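Local coordinates for protein AtFKBP42 (PDB 2F4E) that probably catalyses cis-trans isomerisation of peptidyl-proline bonds through its FKBP-type domain and modulates the vacuolar uptake of substrates by MRP transporters, at residues C70-R75 against I95-G100; A76-S81 against A147-E152. One frame throughout, in Å; residues are numbered along the deposited sequence.

Contact 1. Residues C70-R75 against I95-G100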
ATOM      1  N   CYS A  70       7.463  -4.002   9.024  1.00 38.92           N
ATOM      2  CA  CYS A  70       6.483  -4.758   8.268  1.00 38.00           C
ATOM      3  C   CYS A  70       7.077  -5.399   7.020  1.00 37.57           C
ATOM      4  O   CYS A  70       7.840  -4.784   6.278  1.00 36.40           O
ATOM      5  CB  CYS A  70       5.332  -3.836   7.863  1.00 39.30           C
ATOM      6  SG  CYS A  70       4.825  -2.651   9.154  1.00 45.51           S
ATOM      7  N   PHE A  71       6.712  -6.651   6.805  1.00 34.63           N
ATOM      8  CA  PHE A  71       7.150  -7.385   5.630  1.00 36.24           C
ATOM      9  C   PHE A  71       5.904  -7.548   4.788  1.00 35.80           C
ATOM     10  O   PHE A  71       4.875  -8.018   5.283  1.00 34.18           O
ATOM     11  CB  PHE A  71       7.740  -8.725   6.049  1.00 35.09           C
ATOM     12  CG  PHE A  71       9.095  -8.594   6.669  1.00 37.07           C
ATOM     13  CD1 PHE A  71      10.214  -8.355   5.875  1.00 38.17           C
ATOM     14  CD2 PHE A  71       9.244  -8.627   8.047  1.00 37.53           C
ATOM     15  CE1 PHE A  71      11.469  -8.147   6.452  1.00 38.20           C
ATOM     16  CE2 PHE A  71      10.490  -8.419   8.631  1.00 38.56           C
ATOM     17  CZ  PHE A  71      11.604  -8.177   7.834  1.00 36.33           C
ATOM     18  N   LEU A  72       5.985  -7.138   3.524  1.00 34.44           N
ATOM     19  CA  LEU A  72       4.817  -7.215   2.664  1.00 33.97           C
ATOM     20  C   LEU A  72       5.075  -7.343   1.165  1.00 31.88           C
ATOM     21  O   LEU A  72       6.153  -7.020   0.659  1.00 33.14           O
ATOM     22  CB  LEU A  72       3.939  -5.984   2.917  1.00 33.08           C
ATOM     23  CG  LEU A  72       4.553  -4.657   2.454  1.00 33.09           C
ATOM     24  CD1 LEU A  72       3.842  -4.172   1.224  1.00 35.46           C
ATOM     25  CD2 LEU A  72       4.448  -3.631   3.550  1.00 33.50           C
ATOM     26  N   HIS A  73       4.054  -7.835   0.476  1.00 29.18           N
ATOM     27  CA  HIS A  73       4.060  -7.986  -0.971  1.00 29.49           C
ATOM     28  C   HIS A  73       3.059  -6.953  -1.482  1.00 30.01           C
ATOM     29  O   HIS A  73       2.114  -6.609  -0.777  1.00 28.78           O
ATOM     30  CB  HIS A  73       3.571  -9.371  -1.381  1.00 28.18           C
ATOM     31  CG  HIS A  73       4.646 -10.391  -1.509  1.00 29.77           C
ATOM     32  ND1 HIS A  73       5.797 -10.175  -2.253  1.00 33.53           N
ATOM     33  CD2 HIS A  73       4.743 -11.659  -1.052  1.00 27.75           C
ATOM     34  CE1 HIS A  73       6.538 -11.258  -2.242  1.00 32.72           C
ATOM     35  NE2 HIS A  73       5.920 -12.183  -1.517  1.00 32.44           N
ATOM     36  N   TYR A  74       3.254  -6.459  -2.699  1.00 31.35           N
ATOM     37  CA  TYR A  74       2.308  -5.497  -3.245  1.00 29.71           C
ATOM     38  C   TYR A  74       2.495  -5.182  -4.722  1.00 30.51           C
ATOM     39  O   TYR A  74       3.571  -5.371  -5.286  1.00 31.71           O
ATOM     40  CB  TYR A  74       2.355  -4.189  -2.446  1.00 29.90           C
ATOM     41  CG  TYR A  74       3.468  -3.234  -2.830  1.00 32.72           C
ATOM     42  CD1 TYR A  74       3.301  -2.308  -3.862  1.00 33.09           C
ATOM     43  CD2 TYR A  74       4.691  -3.257  -2.162  1.00 32.10           C
ATOM     44  CE1 TYR A  74       4.328  -1.430  -4.207  1.00 33.65           C
ATOM     45  CE2 TYR A  74       5.713  -2.391  -2.497  1.00 32.94           C
ATOM     46  CZ  TYR A  74       5.538  -1.478  -3.518  1.00 35.72           C
ATOM     47  OH  TYR A  74       6.567  -0.623  -3.852  1.00 39.96           O
ATOM     48  N   ARG A  75       1.414  -4.724  -5.340  1.00 29.58           N
ATOM     49  CA  ARG A  75       1.431  -4.313  -6.737  1.00 30.80           C
ATOM     50  C   ARG A  75       0.957  -2.875  -6.725  1.00 28.32           C
ATOM     51  O   ARG A  75       0.162  -2.488  -5.866  1.00 31.93           O
ATOM     52  CB  ARG A  75       0.479  -5.149  -7.590  1.00 28.36           C
ATOM     53  CG  ARG A  75       0.859  -6.604  -7.709  1.00 30.12           C
ATOM     54  CD  ARG A  75      -0.022  -7.306  -8.729  1.00 30.82           C
ATOM     55  NE  ARG A  75       0.315  -8.719  -8.846  1.00 30.80           N
ATOM     56  CZ  ARG A  75      -0.177  -9.689  -8.083  1.00 33.72           C
ATOM     57  NH1 ARG A  75      -1.059  -9.417  -7.128  1.00 30.36           N
ATOM     58  NH2 ARG A  75       0.249 -10.932  -8.257  1.00 34.66           N
ATOM     59  N   ILE A  95       9.009  -6.549   0.443  1.00 35.41           N
ATOM     60  CA  ILE A  95       9.786  -5.472   1.032  1.00 38.86           C
ATOM     61  C   ILE A  95       9.646  -5.379   2.530  1.00 38.35           C
ATOM     62  O   ILE A  95       8.764  -5.986   3.139  1.00 38.90           O
ATOM     63  CB  ILE A  95       9.414  -4.086   0.446  1.00 36.82           C
ATOM     64  CG1 ILE A  95       7.930  -3.794   0.679  1.00 37.63           C
ATOM     65  CG2 ILE A  95       9.767  -4.040  -1.033  1.00 39.49           C
ATOM     66  CD1 ILE A  95       7.559  -2.329   0.534  1.00 31.41           C
ATOM     67  N   GLU A  96      10.553  -4.615   3.117  1.00 39.39           N
ATOM     68  CA  GLU A  96      10.559  -4.370   4.546  1.00 39.82           C
ATOM     69  C   GLU A  96      10.245  -2.898   4.681  1.00 38.44           C
ATOM     70  O   GLU A  96      10.996  -2.056   4.208  1.00 38.83           O
ATOM     71  CB  GLU A  96      11.936  -4.652   5.136  1.00 43.19           C
ATOM     72  CG  GLU A  96      12.047  -4.377   6.622  1.00 47.97           C
ATOM     73  CD  GLU A  96      13.400  -4.782   7.184  1.00 51.63           C
ATOM     74  OE1 GLU A  96      13.970  -5.778   6.688  1.00 55.01           O
ATOM     75  OE2 GLU A  96      13.895  -4.100   8.107  1.00 53.71           O
ATOM     76  N   LEU A  97       9.125  -2.593   5.313  1.00 38.80           N
ATOM     77  CA  LEU A  97       8.698  -1.218   5.498  1.00 37.58           C
ATOM     78  C   LEU A  97       8.664  -0.878   6.983  1.00 40.34           C
ATOM     79  O   LEU A  97       7.894  -1.471   7.745  1.00 41.30           O
ATOM     80  CB  LEU A  97       7.304  -1.043   4.901  1.00 36.95           C
ATOM     81  CG  LEU A  97       6.657   0.340   4.994  1.00 40.70           C
ATOM     82  CD1 LEU A  97       7.317   1.286   4.010  1.00 43.22           C
ATOM     83  CD2 LEU A  97       5.182   0.224   4.673  1.00 41.11           C
ATOM     84  N   VAL A  98       9.501   0.067   7.399  1.00 39.84           N
ATOM     85  CA  VAL A  98       9.519   0.468   8.801  1.00 40.92           C
ATOM     86  C   VAL A  98       8.615   1.686   8.969  1.00 42.20           C
ATOM     87  O   VAL A  98       8.945   2.789   8.535  1.00 44.17           O
ATOM     88  CB  VAL A  98      10.953   0.805   9.290  1.00 40.14           C
ATOM     89  CG1 VAL A  98      10.924   1.254  10.737  1.00 38.93           C
ATOM     90  CG2 VAL A  98      11.853  -0.415   9.149  1.00 39.03           C
ATOM     91  N   LEU A  99       7.454   1.464   9.569  1.00 43.29           N
ATOM     92  CA  LEU A  99       6.493   2.530   9.801  1.00 43.82           C
ATOM     93  C   LEU A  99       7.135   3.699  10.543  1.00 46.62           C
ATOM     94  O   LEU A  99       7.751   3.514  11.597  1.00 46.30           O
ATOM     95  CB  LEU A  99       5.325   1.980  10.606  1.00 42.79           C
ATOM     96  CG  LEU A  99       4.504   0.967   9.811  1.00 41.99           C
ATOM     97  CD1 LEU A  99       3.609   0.133  10.733  1.00 42.12           C
ATOM     98  CD2 LEU A  99       3.688   1.717   8.789  1.00 41.52           C
ATOM     99  N   GLY A 100       6.989   4.902   9.989  1.00 48.39           N
ATOM    100  CA  GLY A 100       7.567   6.077  10.608  1.00 48.38           C
ATOM    101  C   GLY A 100       8.888   6.449   9.954  1.00 50.01           C
ATOM    102  O   GLY A 100       9.401   7.549  10.149  1.00 49.92           O
TER
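Chi1 puts CG1 of Ile-95 (59°) and CG of Tyr-74 (82°) each between its own backbone N and carbonyl carbon, and an anti chi2 carries Ile-95 CD1 on to the ring. The two side chains cross at about a right angle, and Ile-95 CD1 arrives near the plane of the phenol ring, at its edge, 3.5 Å from Tyr-74 CE2. Beyond that edge the tyrosine hydroxyl is hydrogen-bonded to Glu-86. Leu-72 lies beside Ile-95, the two pointing the same way with CG 3.9 Å from Ile-95 CG1, while its CD2 packs against CB and CD2 of Leu-97. Further along, Cys-70 SG reaches CD1 of Leu-99 at 3.4 Å.

The ladder beneath is antiparallel. Cys-70 pairs with Leu-97 and Leu-72 with Ile-95, each through two N-H to O=C bonds; Phe-71 and Glu-96 form the non-hydrogen-bonded pair between them. Leu-97 N to Cys-70 O is the shortest rung, 2.7 Å and nearly straight, whereas Cys-70 N approaches Leu-97 O from above the carbonyl plane. In the FKBP fold, an antiparallel sheet curled round a short helix, this is where strand 95-98 is laid beside the long strand 69-78, and Cys-70, Leu-72 and Leu-97 all touch Val-113 of helix 107-113, which packs against that face.

On the face of Phe-71 and Glu-96 the chemistry changes. Glu-96 extends beside the phenyl ring, its CB and CG each 3.8 Å from Phe-71 CE1. The carboxylate plane is turned 62° from the ring, and OE1 approaches CE1 and CZ obliquely. CA-H...O contacts link this middle pair to the rungs on either side: Phe-71 CA lies 3.3 Å from Ile-95 O, and Glu-96 CA makes a more bent contact with Cys-70 O.

Contact 2. Residues A76-S81 against A147-E152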
ATOM      1  N   ALA A  76       1.450  -2.077  -7.658  1.00 28.08           N
ATOM      2  CA  ALA A  76       1.047  -0.687  -7.711  1.00 27.18           C
ATOM      3  C   ALA A  76       0.640  -0.317  -9.125  1.00 27.32           C
ATOM      4  O   ALA A  76       1.306  -0.687 -10.096  1.00 29.82           O
ATOM      5  CB  ALA A  76       2.174   0.201  -7.230  1.00 29.54           C
ATOM      6  N   TRP A  77      -0.456   0.416  -9.231  1.00 28.90           N
ATOM      7  CA  TRP A  77      -0.993   0.831 -10.520  1.00 33.78           C
ATOM      8  C   TRP A  77      -1.340   2.314 -10.459  1.00 37.09           C
ATOM      9  O   TRP A  77      -1.868   2.792  -9.447  1.00 37.59           O
ATOM     10  CB  TRP A  77      -2.296   0.083 -10.819  1.00 31.33           C
ATOM     11  CG  TRP A  77      -2.200  -1.357 -11.168  1.00 34.84           C
ATOM     12  CD1 TRP A  77      -1.936  -1.883 -12.399  1.00 34.73           C
ATOM     13  CD2 TRP A  77      -2.422  -2.466 -10.294  1.00 34.01           C
ATOM     14  NE1 TRP A  77      -1.981  -3.249 -12.348  1.00 36.01           N
ATOM     15  CE2 TRP A  77      -2.276  -3.636 -11.068  1.00 32.51           C
ATOM     16  CE3 TRP A  77      -2.730  -2.587  -8.931  1.00 35.93           C
ATOM     17  CZ2 TRP A  77      -2.426  -4.908 -10.528  1.00 32.43           C
ATOM     18  CZ3 TRP A  77      -2.880  -3.852  -8.399  1.00 33.19           C
ATOM     19  CH2 TRP A  77      -2.727  -4.997  -9.196  1.00 33.82           C
ATOM     20  N   THR A  78      -1.043   3.040 -11.530  1.00 37.43           N
ATOM     21  CA  THR A  78      -1.408   4.447 -11.607  1.00 41.27           C
ATOM     22  C   THR A  78      -2.895   4.360 -11.931  1.00 41.59           C
ATOM     23  O   THR A  78      -3.307   3.581 -12.795  1.00 38.70           O
ATOM     24  CB  THR A  78      -0.708   5.172 -12.756  1.00 41.32           C
ATOM     25  OG1 THR A  78      -0.743   4.363 -13.941  1.00 42.45           O
ATOM     26  CG2 THR A  78       0.738   5.477 -12.391  1.00 41.81           C
ATOM     27  N   LYS A  79      -3.703   5.132 -11.223  1.00 44.54           N
ATOM     28  CA  LYS A  79      -5.151   5.120 -11.422  1.00 49.05           C
ATOM     29  C   LYS A  79      -5.634   5.525 -12.799  1.00 51.82           C
ATOM     30  O   LYS A  79      -6.552   4.927 -13.314  1.00 54.01           O
ATOM     31  CB  LYS A  79      -5.815   6.026 -10.388  1.00 49.04           C
ATOM     32  CG  LYS A  79      -5.840   5.483  -8.988  1.00 49.61           C
ATOM     33  CD  LYS A  79      -7.116   4.714  -8.728  1.00 49.73           C
ATOM     34  CE  LYS A  79      -7.361   4.565  -7.240  1.00 50.55           C
ATOM     35  NZ  LYS A  79      -8.785   4.200  -6.970  1.00 48.91           N
ATOM     36  N   ASN A  80      -5.004   6.512 -13.412  1.00 55.47           N
ATOM     37  CA  ASN A  80      -5.521   6.941 -14.693  1.00 60.44           C
ATOM     38  C   ASN A  80      -5.088   6.301 -16.003  1.00 61.51           C
ATOM     39  O   ASN A  80      -5.495   6.756 -17.083  1.00 63.59           O
ATOM     40  CB  ASN A  80      -5.466   8.464 -14.803  1.00 62.79           C
ATOM     41  CG  ASN A  80      -6.691   9.122 -14.172  1.00 65.10           C
ATOM     42  OD1 ASN A  80      -6.751   9.332 -12.958  1.00 66.86           O
ATOM     43  ND2 ASN A  80      -7.688   9.424 -14.998  1.00 66.42           N
ATOM     44  N   SER A  81      -4.280   5.252 -15.941  1.00 61.44           N
ATOM     45  CA  SER A  81      -3.898   4.549 -17.166  1.00 61.97           C
ATOM     46  C   SER A  81      -3.960   3.070 -16.801  1.00 60.70           C
ATOM     47  O   SER A  81      -4.033   2.199 -17.666  1.00 60.98           O
ATOM     48  CB  SER A  81      -2.489   4.933 -17.602  1.00 64.00           C
ATOM     49  OG  SER A  81      -1.524   4.502 -16.652  1.00 67.76           O
ATOM     50  N   ALA A 147      -0.405  11.844  -9.957  1.00 34.92           N
ATOM     51  CA  ALA A 147      -1.057  10.598 -10.344  1.00 35.56           C
ATOM     52  C   ALA A 147      -1.540   9.774  -9.149  1.00 35.23           C
ATOM     53  O   ALA A 147      -0.733   9.227  -8.396  1.00 35.50           O
ATOM     54  CB  ALA A 147      -0.109   9.763 -11.206  1.00 35.04           C
ATOM     55  N   ASP A 148      -2.856   9.685  -8.975  1.00 36.55           N
ATOM     56  CA  ASP A 148      -3.397   8.892  -7.881  1.00 35.35           C
ATOM     57  C   ASP A 148      -3.005   7.450  -8.134  1.00 34.92           C
ATOM     58  O   ASP A 148      -2.895   7.029  -9.279  1.00 35.13           O
ATOM     59  CB  ASP A 148      -4.922   9.014  -7.810  1.00 35.82           C
ATOM     60  CG  ASP A 148      -5.372  10.311  -7.164  1.00 39.77           C
ATOM     61  OD1 ASP A 148      -4.608  10.836  -6.329  1.00 42.76           O
ATOM     62  OD2 ASP A 148      -6.473  10.808  -7.483  1.00 38.11           O
ATOM     63  N   LEU A 149      -2.798   6.697  -7.065  1.00 32.98           N
ATOM     64  CA  LEU A 149      -2.383   5.318  -7.187  1.00 31.64           C
ATOM     65  C   LEU A 149      -3.304   4.311  -6.528  1.00 32.35           C
ATOM     66  O   LEU A 149      -4.151   4.649  -5.688  1.00 30.89           O
ATOM     67  CB  LEU A 149      -0.993   5.160  -6.583  1.00 30.88           C
ATOM     68  CG  LEU A 149       0.117   6.099  -7.053  1.00 30.89           C
ATOM     69  CD1 LEU A 149       1.399   5.699  -6.354  1.00 31.65           C
ATOM     70  CD2 LEU A 149       0.285   6.008  -8.560  1.00 29.61           C
ATOM     71  N   LEU A 150      -3.109   3.059  -6.921  1.00 29.34           N
ATOM     72  CA  LEU A 150      -3.850   1.942  -6.374  1.00 27.23           C
ATOM     73  C   LEU A 150      -2.809   0.928  -5.930  1.00 28.56           C
ATOM     74  O   LEU A 150      -1.810   0.703  -6.619  1.00 27.24           O
ATOM     75  CB  LEU A 150      -4.749   1.290  -7.424  1.00 28.48           C
ATOM     76  CG  LEU A 150      -5.464   0.035  -6.903  1.00 30.47           C
ATOM     77  CD1 LEU A 150      -6.514   0.452  -5.914  1.00 30.93           C
ATOM     78  CD2 LEU A 150      -6.108  -0.742  -8.024  1.00 29.74           C
ATOM     79  N   TYR A 151      -3.038   0.329  -4.775  1.00 26.04           N
ATOM     80  CA  TYR A 151      -2.134  -0.684  -4.261  1.00 28.10           C
ATOM     81  C   TYR A 151      -2.917  -1.918  -3.865  1.00 28.74           C
ATOM     82  O   TYR A 151      -4.028  -1.835  -3.357  1.00 28.31           O
ATOM     83  CB  TYR A 151      -1.384  -0.199  -3.024  1.00 27.91           C
ATOM     84  CG  TYR A 151      -0.411   0.932  -3.225  1.00 28.92           C
ATOM     85  CD1 TYR A 151       0.845   0.719  -3.782  1.00 26.38           C
ATOM     86  CD2 TYR A 151      -0.724   2.211  -2.777  1.00 24.13           C
ATOM     87  CE1 TYR A 151       1.770   1.760  -3.867  1.00 28.70           C
ATOM     88  CE2 TYR A 151       0.182   3.247  -2.857  1.00 29.54           C
ATOM     89  CZ  TYR A 151       1.416   3.023  -3.398  1.00 26.65           C
ATOM     90  OH  TYR A 151       2.281   4.076  -3.452  1.00 30.16           O
ATOM     91  N   GLU A 152      -2.326  -3.068  -4.128  1.00 28.71           N
ATOM     92  CA  GLU A 152      -2.916  -4.331  -3.749  1.00 29.36           C
ATOM     93  C   GLU A 152      -1.821  -4.834  -2.834  1.00 31.08           C
ATOM     94  O   GLU A 152      -0.784  -5.318  -3.298  1.00 32.09           O
ATOM     95  CB  GLU A 152      -3.077  -5.257  -4.952  1.00 30.53           C
ATOM     96  CG  GLU A 152      -3.773  -6.562  -4.600  1.00 36.78           C
ATOM     97  CD  GLU A 152      -3.629  -7.648  -5.664  1.00 40.13           C
ATOM     98  OE1 GLU A 152      -3.101  -7.388  -6.760  1.00 40.75           O
ATOM     99  OE2 GLU A 152      -4.063  -8.789  -5.395  1.00 42.35           O
TER
HETATM  100  O   HOH W   1      -4.608  10.586 -11.010  1.00 39.61           O
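Trp-77 and Glu-152 cross obliquely, with the indole and carboxylate planes only 16° apart. Glu-152 CG stands anti to its backbone N (chi1 -177°). Beyond it the chain is extended and ends with OE1 at the indole edge, 3.4 Å from Trp-77 CH2; Glu-152 CB meets the same edge in plane at CZ3. Leu-150 CD2 lies 4.0 Å from Trp-77 CE3.

On the face of Ala-76, Thr-78, Leu-149 and Tyr-151, the methyl of Ala-76 lies 3.7 Å from CE1 of the Tyr-151 ring, and Leu-149 CD2 packs on CA and CG2 of Thr-78. The strands run antiparallel: Trp-77 and Leu-150 exchange two backbone bonds, and Lys-79 N donates an almost straight third to Asp-148 O (2.8 Å), continuing the pairing where the strands give way to loop. Lys-79 bends at chi2 (-92°), and its CE lies 3.6 Å from Leu-149 O; NZ is hydrogen-bonded to His-125. A water accepts from Asp-148 N; its link onward to OD1 of the poorly ordered Asn-80 is less certain.

In the FKBP fold this joins the end of strand 69-78 to strand 149-158 in the central sheet. Glu-152 is a buried residue, and its salt bridge to Arg-75 probably stabilises its negative charge, while OE1, near the ring plane beside the C-H of CH2, may gain a weak electrostatic attraction.

In the fold
Both contacts use strand 69-78, contact 1 its first part and contact 2 its end, and each pairs it antiparallel with another strand of the one sheet: 95-98 in contact 1, 149-158 in contact 2. Their centres lie about 18 Å apart, on opposite sides of the chain's centre, and both are largely buried. Contact 1 is mainly apolar on its helix-covered face, with an exposed glutamate on the other; contact 2 sets the buried Glu-152 beside an indole and becomes more polar toward its loop end, where a water takes part. They meet where Arg-75 NH1 forms a salt bridge with Glu-152 OE1 (2.9 Å) and where Tyr-74 packs on Tyr-151.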